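Local coordinates for LanC-like protein GCR2 (Arabidopsis thaliana, PDB 3T33), which binds a zinc ion as a member of the LanC-like family and may play a role in abscisic acid signalling, at residues W230-M244 with V256-F268. Sequence-based numbering, arbitrary orientation.
Sequences WGAAHGLAGIMNVLM and VKGTLSYMIQNRF
Met263 lies over one face of the Trp230 indole: its CG stands 4.1 Å from the centroid of the six-membered ring, close to the ring normal, a CH-pi contact. Met263 SD, 5.0 Å from the centroid of the five-membered ring of Trp230, approaches obliquely as a Met-aromatic contact. The same sulfur, Met263 SD, rests 3.7 Å from Leu236 CB, between the indole and the start of helix 236-244. Further along, Leu236 CD1 meets the methyl CG2 of Thr259. Met240, bent at both chi2 and chi3, lays its sulfur SD 3.9 Å from Val256 CG1 and against Thr259 CB; the Met240 and Leu260 side chains run past each other in opposite directions, CB and CG of Met240 against Leu260 CD2. Val256 spreads its two methyls between neighbours, CG1 to Met244 CG and CG2 to Leu243 CD1, and Met244 CE closes on Leu260 CD1. These contacts join consecutive helices of the all-helical LanC-like fold in a roughly antiparallel pair; the axes of 236-244 and 256-265 come within 10.4 Å at 148°, and the side chain of Ala237 is about 10 Å from that of the zinc ligand Cys288, while Phe206 of helix 195-212 adds to the packing beside Leu243 and Val256. Toward the solvent the packing is sparser and more polar. Tyr262 CE2 approaches Trp230 CZ2 to 3.7 Å with the ring planes 65° apart, and its hydroxyl hydrogen-bonds Glu277, which also takes a weak bond from Trp230 NE1. At the exposed end, Asn266 sets its CB at the indole edge, 3.7 Å from Trp230 CH2, but its amide turns back to donate ND2 to Tyr262 O, and Arg267 NH2 forms a salt bridge with Glu316.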
ATOM      1  N   TRP A 230       1.926  12.713  10.448  1.00 42.06           N
ATOM      2  CA  TRP A 230       3.217  12.191   9.978  1.00 41.37           C
ATOM      3  C   TRP A 230       3.088  11.075   8.935  1.00 39.65           C
ATOM      4  O   TRP A 230       4.014  10.842   8.142  1.00 39.81           O
ATOM      5  CB  TRP A 230       3.992  11.647  11.160  1.00 42.31           C
ATOM      6  CG  TRP A 230       4.748  12.649  11.950  1.00 45.75           C
ATOM      7  CD1 TRP A 230       4.488  14.000  12.081  1.00 46.56           C
ATOM      8  CD2 TRP A 230       5.888  12.387  12.770  1.00 48.64           C
ATOM      9  NE1 TRP A 230       5.421  14.590  12.891  1.00 43.39           N
ATOM     10  CE2 TRP A 230       6.286  13.625  13.341  1.00 48.05           C
ATOM     11  CE3 TRP A 230       6.622  11.231  13.071  1.00 49.11           C
ATOM     12  CZ2 TRP A 230       7.378  13.728  14.196  1.00 47.77           C
ATOM     13  CZ3 TRP A 230       7.706  11.333  13.936  1.00 49.65           C
ATOM     14  CH2 TRP A 230       8.072  12.572  14.485  1.00 49.99           C
ATOM     15  N   GLY A 231       1.954  10.377   8.937  1.00 38.34           N
ATOM     16  CA  GLY A 231       1.840   9.105   8.225  1.00 36.72           C
ATOM     17  C   GLY A 231       1.706   9.073   6.687  1.00 36.97           C
ATOM     18  O   GLY A 231       1.842  10.106   5.946  1.00 34.30           O
ATOM     19  N   ALA A 232       1.457   7.846   6.197  1.00 35.97           N
ATOM     20  CA  ALA A 232       1.402   7.598   4.754  1.00 34.63           C
ATOM     21  C   ALA A 232       0.109   8.177   4.143  1.00 34.04           C
ATOM     22  O   ALA A 232       0.143   8.828   3.132  1.00 34.83           O
ATOM     23  CB  ALA A 232       1.518   6.071   4.500  1.00 35.12           C
ATOM     24  N   ALA A 233      -1.028   7.896   4.756  1.00 33.23           N
ATOM     25  CA  ALA A 233      -2.304   8.225   4.187  1.00 33.32           C
ATOM     26  C   ALA A 233      -2.543   9.759   4.183  1.00 34.74           C
ATOM     27  O   ALA A 233      -2.884  10.308   3.143  1.00 35.28           O
ATOM     28  CB  ALA A 233      -3.377   7.498   4.923  1.00 33.09           C
ATOM     29  N   HIS A 234      -2.289  10.464   5.299  1.00 35.50           N
ATOM     30  CA  HIS A 234      -2.588  11.877   5.343  1.00 36.54           C
ATOM     31  C   HIS A 234      -1.443  12.788   5.776  1.00 38.64           C
ATOM     32  O   HIS A 234      -1.673  14.016   5.946  1.00 40.01           O
ATOM     33  CB  HIS A 234      -3.777  12.178   6.270  1.00 35.84           C
ATOM     34  CG  HIS A 234      -5.067  11.546   5.857  1.00 33.91           C
ATOM     35  ND1 HIS A 234      -5.725  11.902   4.701  1.00 32.36           N
ATOM     36  CD2 HIS A 234      -5.887  10.681   6.512  1.00 33.59           C
ATOM     37  CE1 HIS A 234      -6.870  11.242   4.631  1.00 34.97           C
ATOM     38  NE2 HIS A 234      -6.997  10.495   5.723  1.00 33.93           N
ATOM     39  N   GLY A 235      -0.229  12.229   5.910  1.00 38.62           N
ATOM     40  CA  GLY A 235       0.873  12.927   6.516  1.00 36.54           C
ATOM     41  C   GLY A 235       2.121  13.110   5.701  1.00 36.95           C
ATOM     42  O   GLY A 235       2.116  12.967   4.476  1.00 37.54           O
ATOM     43  N   LEU A 236       3.212  13.393   6.406  1.00 36.43           N
ATOM     44  CA  LEU A 236       4.502  13.688   5.812  1.00 37.75           C
ATOM     45  C   LEU A 236       5.066  12.510   4.975  1.00 36.86           C
ATOM     46  O   LEU A 236       5.570  12.710   3.860  1.00 36.66           O
ATOM     47  CB  LEU A 236       5.503  14.070   6.940  1.00 38.19           C
ATOM     48  CG  LEU A 236       5.230  15.298   7.851  1.00 42.29           C
ATOM     49  CD1 LEU A 236       6.375  15.509   8.860  1.00 45.02           C
ATOM     50  CD2 LEU A 236       4.983  16.610   7.096  1.00 38.20           C
ATOM     51  N   ALA A 237       4.976  11.299   5.526  1.00 35.72           N
ATOM     52  CA  ALA A 237       5.514  10.089   4.874  1.00 34.49           C
ATOM     53  C   ALA A 237       5.023   9.925   3.457  1.00 32.99           C
ATOM     54  O   ALA A 237       5.827   9.780   2.566  1.00 31.82           O
ATOM     55  CB  ALA A 237       5.126   8.853   5.706  1.00 35.43           C
ATOM     56  N   GLY A 238       3.692   9.984   3.271  1.00 31.99           N
ATOM     57  CA  GLY A 238       3.029   9.792   1.980  1.00 31.07           C
ATOM     58  C   GLY A 238       3.421  10.831   0.974  1.00 31.20           C
ATOM     59  O   GLY A 238       3.584  10.553  -0.233  1.00 30.56           O
ATOM     60  N   ILE A 239       3.558  12.061   1.454  1.00 30.56           N
ATOM     61  CA  ILE A 239       4.044  13.150   0.590  1.00 30.26           C
ATOM     62  C   ILE A 239       5.498  12.983   0.188  1.00 29.36           C
ATOM     63  O   ILE A 239       5.819  13.131  -0.982  1.00 31.02           O
ATOM     64  CB  ILE A 239       3.851  14.544   1.283  1.00 29.90           C
ATOM     65  CG1 ILE A 239       2.346  14.716   1.660  1.00 33.79           C
ATOM     66  CG2 ILE A 239       4.317  15.647   0.339  1.00 29.09           C
ATOM     67  CD1 ILE A 239       2.010  15.949   2.535  1.00 33.48           C
ATOM     68  N   MET A 240       6.388  12.736   1.145  1.00 29.52           N
ATOM     69  CA  MET A 240       7.810  12.515   0.817  1.00 30.74           C
ATOM     70  C   MET A 240       7.960  11.337  -0.149  1.00 30.62           C
ATOM     71  O   MET A 240       8.685  11.420  -1.161  1.00 30.74           O
ATOM     72  CB  MET A 240       8.589  12.224   2.103  1.00 31.29           C
ATOM     73  CG  MET A 240       8.498  13.386   3.111  1.00 30.80           C
ATOM     74  SD  MET A 240       8.932  15.002   2.417  1.00 36.49           S
ATOM     75  CE  MET A 240       7.326  15.860   2.747  1.00 31.97           C
ATOM     76  N   ASN A 241       7.210  10.275   0.153  1.00 30.20           N
ATOM     77  CA  ASN A 241       7.198   9.056  -0.649  1.00 30.97           C
ATOM     78  C   ASN A 241       6.944   9.421  -2.090  1.00 31.14           C
ATOM     79  O   ASN A 241       7.797   9.168  -2.954  1.00 31.14           O
ATOM     80  CB  ASN A 241       6.180   8.020  -0.140  1.00 30.25           C
ATOM     81  CG  ASN A 241       6.224   6.711  -0.933  1.00 29.73           C
ATOM     82  OD1 ASN A 241       5.295   6.353  -1.655  1.00 31.67           O
ATOM     83  ND2 ASN A 241       7.281   5.994  -0.773  1.00 24.94           N
ATOM     84  N   VAL A 242       5.837  10.112  -2.347  1.00 31.00           N
ATOM     85  CA  VAL A 242       5.539  10.516  -3.734  1.00 31.08           C
ATOM     86  C   VAL A 242       6.665  11.368  -4.324  1.00 32.38           C
ATOM     87  O   VAL A 242       7.007  11.237  -5.507  1.00 31.85           O
ATOM     88  CB  VAL A 242       4.173  11.294  -3.874  1.00 31.57           C
ATOM     89  CG1 VAL A 242       3.755  11.320  -5.324  1.00 31.60           C
ATOM     90  CG2 VAL A 242       3.061  10.577  -3.103  1.00 34.46           C
ATOM     91  N   LEU A 243       7.218  12.277  -3.514  1.00 32.68           N
ATOM     92  CA  LEU A 243       8.215  13.168  -4.039  1.00 32.04           C
ATOM     93  C   LEU A 243       9.434  12.387  -4.450  1.00 32.39           C
ATOM     94  O   LEU A 243      10.023  12.685  -5.474  1.00 31.37           O
ATOM     95  CB  LEU A 243       8.552  14.271  -3.031  1.00 32.17           C
ATOM     96  CG  LEU A 243       7.428  15.306  -2.808  1.00 30.76           C
ATOM     97  CD1 LEU A 243       7.899  16.209  -1.709  1.00 29.03           C
ATOM     98  CD2 LEU A 243       7.060  16.124  -4.112  1.00 27.03           C
ATOM     99  N   MET A 244       9.781  11.327  -3.711  1.00 33.86           N
ATOM    100  CA  MET A 244      10.986  10.560  -4.085  1.00 34.85           C
ATOM    101  C   MET A 244      10.847   9.861  -5.395  1.00 35.25           C
ATOM    102  O   MET A 244      11.835   9.405  -5.955  1.00 36.22           O
ATOM    103  CB  MET A 244      11.416   9.586  -2.999  1.00 34.83           C
ATOM    104  CG  MET A 244      11.784  10.359  -1.729  1.00 36.01           C
ATOM    105  SD  MET A 244      12.386   9.291  -0.429  1.00 38.38           S
ATOM    106  CE  MET A 244      10.848   8.895   0.433  1.00 33.55           C
ATOM    107  N   VAL A 256      13.571  16.956   1.459  1.00 40.02           N
ATOM    108  CA  VAL A 256      12.924  15.660   1.661  1.00 39.00           C
ATOM    109  C   VAL A 256      13.740  14.877   2.676  1.00 38.92           C
ATOM    110  O   VAL A 256      13.181  14.465   3.699  1.00 38.33           O
ATOM    111  CB  VAL A 256      12.727  14.884   0.369  1.00 38.74           C
ATOM    112  CG1 VAL A 256      12.118  13.525   0.665  1.00 37.57           C
ATOM    113  CG2 VAL A 256      11.842  15.701  -0.626  1.00 36.71           C
ATOM    114  N   LYS A 257      15.049  14.721   2.420  1.00 39.94           N
ATOM    115  CA  LYS A 257      15.974  14.088   3.409  1.00 41.40           C
ATOM    116  C   LYS A 257      15.734  14.705   4.780  1.00 41.10           C
ATOM    117  O   LYS A 257      15.479  13.995   5.766  1.00 41.05           O
ATOM    118  CB  LYS A 257      17.460  14.241   3.031  1.00 40.98           C
ATOM    119  CG  LYS A 257      17.903  13.272   1.978  1.00 43.92           C
ATOM    120  CD  LYS A 257      19.337  13.512   1.561  1.00 46.73           C
ATOM    121  CE  LYS A 257      19.741  12.637   0.367  1.00 49.59           C
ATOM    122  NZ  LYS A 257      21.125  13.017  -0.207  1.00 51.27           N
ATOM    123  N   GLY A 258      15.706  16.033   4.812  1.00 41.36           N
ATOM    124  CA  GLY A 258      15.524  16.761   6.081  1.00 42.70           C
ATOM    125  C   GLY A 258      14.291  16.409   6.871  1.00 41.47           C
ATOM    126  O   GLY A 258      14.359  16.160   8.060  1.00 41.85           O
ATOM    127  N   THR A 259      13.149  16.402   6.193  1.00 42.68           N
ATOM    128  CA  THR A 259      11.845  16.043   6.807  1.00 42.04           C
ATOM    129  C   THR A 259      11.877  14.622   7.327  1.00 41.95           C
ATOM    130  O   THR A 259      11.349  14.337   8.385  1.00 42.77           O
ATOM    131  CB  THR A 259      10.714  16.222   5.773  1.00 42.34           C
ATOM    132  OG1 THR A 259      10.781  17.555   5.269  1.00 43.72           O
ATOM    133  CG2 THR A 259       9.362  15.999   6.367  1.00 38.96           C
ATOM    134  N   LEU A 260      12.517  13.728   6.579  1.00 42.19           N
ATOM    135  CA  LEU A 260      12.621  12.337   7.022  1.00 42.06           C
ATOM    136  C   LEU A 260      13.575  12.161   8.231  1.00 42.92           C
ATOM    137  O   LEU A 260      13.215  11.489   9.179  1.00 43.37           O
ATOM    138  CB  LEU A 260      12.960  11.389   5.856  1.00 41.47           C
ATOM    139  CG  LEU A 260      11.930  11.180   4.732  1.00 37.73           C
ATOM    140  CD1 LEU A 260      12.512  10.312   3.693  1.00 32.97           C
ATOM    141  CD2 LEU A 260      10.670  10.563   5.265  1.00 31.85           C
ATOM    142  N   SER A 261      14.755  12.781   8.217  1.00 43.22           N
ATOM    143  CA  SER A 261      15.570  12.848   9.452  1.00 44.50           C
ATOM    144  C   SER A 261      14.777  13.377  10.623  1.00 44.35           C
ATOM    145  O   SER A 261      14.711  12.755  11.675  1.00 45.11           O
ATOM    146  CB  SER A 261      16.784  13.733   9.254  1.00 43.99           C
ATOM    147  OG  SER A 261      17.460  13.262   8.119  1.00 45.96           O
ATOM    148  N   TYR A 262      14.152  14.525  10.441  1.00 44.93           N
ATOM    149  CA  TYR A 262      13.355  15.094  11.513  1.00 45.02           C
ATOM    150  C   TYR A 262      12.505  14.029  12.162  1.00 44.58           C
ATOM    151  O   TYR A 262      12.561  13.854  13.346  1.00 44.61           O
ATOM    152  CB  TYR A 262      12.480  16.229  10.974  1.00 46.13           C
ATOM    153  CG  TYR A 262      11.464  16.690  11.978  1.00 47.22           C
ATOM    154  CD1 TYR A 262      11.813  17.611  12.974  1.00 50.52           C
ATOM    155  CD2 TYR A 262      10.174  16.184  11.961  1.00 46.33           C
ATOM    156  CE1 TYR A 262      10.897  18.015  13.899  1.00 50.52           C
ATOM    157  CE2 TYR A 262       9.262  16.585  12.864  1.00 47.55           C
ATOM    158  CZ  TYR A 262       9.632  17.493  13.835  1.00 49.91           C
ATOM    159  OH  TYR A 262       8.710  17.881  14.744  1.00 54.77           O
ATOM    160  N   MET A 263      11.724  13.301  11.363  1.00 45.37           N
ATOM    161  CA  MET A 263      10.845  12.214  11.839  1.00 44.25           C
ATOM    162  C   MET A 263      11.578  11.069  12.559  1.00 44.00           C
ATOM    163  O   MET A 263      11.106  10.535  13.555  1.00 42.16           O
ATOM    164  CB  MET A 263      10.077  11.648  10.648  1.00 44.56           C
ATOM    165  CG  MET A 263       9.026  12.620  10.049  1.00 47.31           C
ATOM    166  SD  MET A 263       7.985  11.934   8.694  1.00 49.16           S
ATOM    167  CE  MET A 263       6.702  11.326   9.729  1.00 47.36           C
ATOM    168  N   ILE A 264      12.743  10.698  12.059  1.00 44.91           N
ATOM    169  CA  ILE A 264      13.526   9.645  12.681  1.00 46.75           C
ATOM    170  C   ILE A 264      13.912  10.083  14.093  1.00 48.50           C
ATOM    171  O   ILE A 264      13.538   9.432  15.084  1.00 48.30           O
ATOM    172  CB  ILE A 264      14.733   9.247  11.766  1.00 47.26           C
ATOM    173  CG1 ILE A 264      14.195   8.607  10.480  1.00 46.97           C
ATOM    174  CG2 ILE A 264      15.719   8.275  12.483  1.00 47.26           C
ATOM    175  CD1 ILE A 264      15.205   8.394   9.418  1.00 48.31           C
ATOM    176  N   GLN A 265      14.576  11.243  14.185  1.00 50.51           N
ATOM    177  CA  GLN A 265      15.106  11.775  15.467  1.00 52.00           C
ATOM    178  C   GLN A 265      14.001  12.008  16.500  1.00 52.20           C
ATOM    179  O   GLN A 265      14.288  12.221  17.673  1.00 52.83           O
ATOM    180  CB  GLN A 265      15.874  13.084  15.238  1.00 52.68           C
ATOM    181  CG  GLN A 265      16.954  13.013  14.120  1.00 56.01           C
ATOM    182  CD  GLN A 265      17.511  14.403  13.696  1.00 61.47           C
ATOM    183  OE1 GLN A 265      18.051  14.563  12.579  1.00 63.51           O
ATOM    184  NE2 GLN A 265      17.400  15.404  14.594  1.00 59.75           N
ATOM    185  N   ASN A 266      12.741  11.932  16.079  1.00 51.95           N
ATOM    186  CA  ASN A 266      11.657  12.421  16.917  1.00 51.97           C
ATOM    187  C   ASN A 266      10.530  11.438  17.144  1.00 52.40           C
ATOM    188  O   ASN A 266       9.433  11.818  17.574  1.00 52.83           O
ATOM    189  CB  ASN A 266      11.106  13.712  16.338  1.00 52.36           C
ATOM    190  CG  ASN A 266      11.877  14.915  16.804  1.00 51.06           C
ATOM    191  OD1 ASN A 266      11.832  15.218  17.981  1.00 54.47           O
ATOM    192  ND2 ASN A 266      12.603  15.593  15.896  1.00 47.37           N
ATOM    193  N   ARG A 267      10.823  10.176  16.876  1.00 52.55           N
ATOM    194  CA  ARG A 267       9.891   9.069  17.081  1.00 53.54           C
ATOM    195  C   ARG A 267       9.785   8.698  18.568  1.00 53.96           C
ATOM    196  O   ARG A 267      10.560   9.188  19.399  1.00 53.19           O
ATOM    197  CB  ARG A 267      10.331   7.853  16.226  1.00 53.89           C
ATOM    198  CG  ARG A 267      11.667   7.293  16.646  1.00 54.15           C
ATOM    199  CD  ARG A 267      12.362   6.366  15.630  1.00 55.75           C
ATOM    200  NE  ARG A 267      13.417   5.669  16.359  1.00 58.08           N
ATOM    201  CZ  ARG A 267      14.466   5.032  15.850  1.00 58.10           C
ATOM    202  NH1 ARG A 267      14.670   4.962  14.552  1.00 58.16           N
ATOM    203  NH2 ARG A 267      15.332   4.466  16.675  1.00 57.02           N
ATOM    204  N   PHE A 268       8.818   7.843  18.902  1.00 53.74           N
ATOM    205  CA  PHE A 268       8.666   7.383  20.260  1.00 54.32           C
ATOM    206  C   PHE A 268       9.895   6.615  20.836  1.00 55.07           C
ATOM    207  O   PHE A 268      10.716   6.039  20.086  1.00 55.32           O
ATOM    208  CB  PHE A 268       7.377   6.554  20.391  1.00 54.46           C
ATOM    209  CG  PHE A 268       6.112   7.358  20.204  1.00 55.35           C
ATOM    210  CD1 PHE A 268       5.827   8.457  21.045  1.00 56.70           C
ATOM    211  CD2 PHE A 268       5.199   7.026  19.181  1.00 54.73           C
ATOM    212  CE1 PHE A 268       4.653   9.206  20.874  1.00 57.33           C
ATOM    213  CE2 PHE A 268       4.033   7.765  18.983  1.00 55.83           C
ATOM    214  CZ  PHE A 268       3.752   8.869  19.835  1.00 58.79           C
TER